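Local structure of OBody AM1L10 (Pyrobaculum aerophilum, 4GN3) at residues 18-21 against 22-25. The protein is an engineered binding protein built on an OB-fold nucleic acid binding domain, and probably recognises a chosen target through its reworked surface. Numbering follows the deposited sequence.
Sequences PNLH and GTEV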
loop_
_atom_site.group_PDB
_atom_site.type_symbol
_atom_site.label_atom_id
_atom_site.label_comp_id
_atom_site.label_asym_id
_atom_site.label_seq_id
_atom_site.Cartn_x
_atom_site.Cartn_y
_atom_site.Cartn_z
ATOM N N PRO B 18 11.281 8.148 13.537
ATOM C CA PRO B 18 10.122 7.702 14.319
ATOM C C PRO B 18 9.833 8.563 15.551
ATOM O O PRO B 18 8.668 8.722 15.916
ATOM C CB PRO B 18 10.509 6.279 14.743
ATOM C CG PRO B 18 11.457 5.823 13.683
ATOM C CD PRO B 18 12.246 7.051 13.321
ATOM N N ASN B 19 10.868 9.122 16.176
ATOM C CA ASN B 19 10.655 9.974 17.351
ATOM C C ASN B 19 10.041 11.346 17.025
ATOM O O ASN B 19 9.810 12.161 17.918
ATOM C CB ASN B 19 11.921 10.092 18.223
ATOM C CG ASN B 19 13.019 10.923 17.583
ATOM O OD1 ASN B 19 12.876 11.441 16.470
ATOM N ND2 ASN B 19 14.141 11.045 18.287
ATOM N N LEU B 20 9.765 11.584 15.742
ATOM C CA LEU B 20 8.968 12.750 15.342
ATOM C C LEU B 20 7.470 12.459 15.233
ATOM O O LEU B 20 6.699 13.330 14.830
ATOM C CB LEU B 20 9.499 13.368 14.036
ATOM C CG LEU B 20 10.854 14.070 14.105
ATOM C CD1 LEU B 20 11.142 14.788 12.794
ATOM C CD2 LEU B 20 10.921 15.042 15.277
ATOM N N HIS B 21 7.050 11.252 15.619
ATOM C CA HIS B 21 5.637 10.883 15.571
ATOM C C HIS B 21 4.728 11.978 16.090
ATOM O O HIS B 21 4.887 12.452 17.223
ATOM C CB HIS B 21 5.384 9.592 16.352
ATOM C CG HIS B 21 3.960 9.095 16.248
ATOM N ND1 HIS B 21 3.011 9.428 17.142
ATOM C CD2 HIS B 21 3.345 8.281 15.309
ATOM C CE1 HIS B 21 1.846 8.858 16.791
ATOM N NE2 HIS B 21 2.053 8.153 15.670
ATOM N N GLY B 22 3.766 12.391 15.266
ATOM C CA GLY B 22 2.812 13.428 15.670
ATOM C C GLY B 22 3.214 14.864 15.359
ATOM O O GLY B 22 2.451 15.794 15.640
ATOM N N THR B 23 4.401 15.047 14.781
ATOM C CA THR B 23 4.930 16.378 14.460
ATOM C C THR B 23 4.533 16.772 13.038
ATOM O O THR B 23 4.649 15.968 12.107
ATOM C CB THR B 23 6.479 16.412 14.553
ATOM O OG1 THR B 23 6.910 15.911 15.823
ATOM C CG2 THR B 23 7.026 17.826 14.371
ATOM N N GLU B 24 4.071 18.007 12.870
ATOM C CA GLU B 24 3.866 18.556 11.536
ATOM C C GLU B 24 5.201 18.981 10.934
ATOM O O GLU B 24 5.975 19.702 11.561
ATOM C CB GLU B 24 2.890 19.736 11.560
ATOM C CG GLU B 24 2.493 20.187 10.163
ATOM C CD GLU B 24 1.391 21.218 10.179
ATOM O OE1 GLU B 24 1.651 22.359 10.603
ATOM O OE2 GLU B 24 0.279 20.879 9.748
ATOM N N VAL B 25 5.465 18.516 9.716
ATOM C CA VAL B 25 6.714 18.816 9.022
ATOM C C VAL B 25 6.431 19.275 7.600
ATOM O O VAL B 25 5.358 19.003 7.049
ATOM C CB VAL B 25 7.659 17.584 8.957
ATOM C CG1 VAL B 25 8.036 17.119 10.361
ATOM C CG2 VAL B 25 7.029 16.446 8.152
HETATM O O HOH W 1 7.906 14.592 18.128
#
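Thr23 grips the carbonyl oxygen of Leu20 twice, once through its backbone and once through its side chain. The backbone bond, from Thr23 N to Leu20 O, is 2.9 Å long and closes a type II beta turn from Leu20 to Thr23. The hydroxyl comes in differently, Thr23 OG1 standing above the carbonyl plane, 39° out of it, at 2.8 Å from Leu20 O. It reaches there because OG1 lies anti to the carbonyl carbon of its own residue (chi1 -53°), beside the backbone N that makes the first bond.

Having donated to Leu20, the same hydroxyl accepts a bond from a water 2.8 Å from Thr23 OG1, which also donates to Asn19 O. Threonine thus suits the site through a short branch that both donates and accepts; a valine in its place would probably cost Leu20 O its second donor and the water its acceptor.

Van der Waals contact is slight: Leu20 CB lies 4.0 Å from Thr23 OG1, the two side chains crossing at a slant, while the leucine also packs on His11. At the turn's corner, with CG anti to its own N and so beside the carbonyl carbon, the His21 ring sets CG 3.4 Å from Gly22 N. Gly22 takes a positive phi (90°), where a side chain would be jammed against His21 O, which explains the glycine.

Overlapping the turn, His21 N bonds to Pro18 O, in the 3-10 segment 18-20, so that Leu20 belongs to both. Gly22 and Thr23 make backbone hydrogen bonds with Val86 of strand 79-88, so this type II turn, with glycine at its third position, leads from a 3-10 segment into strand 24-36 of the OB-fold's sheet.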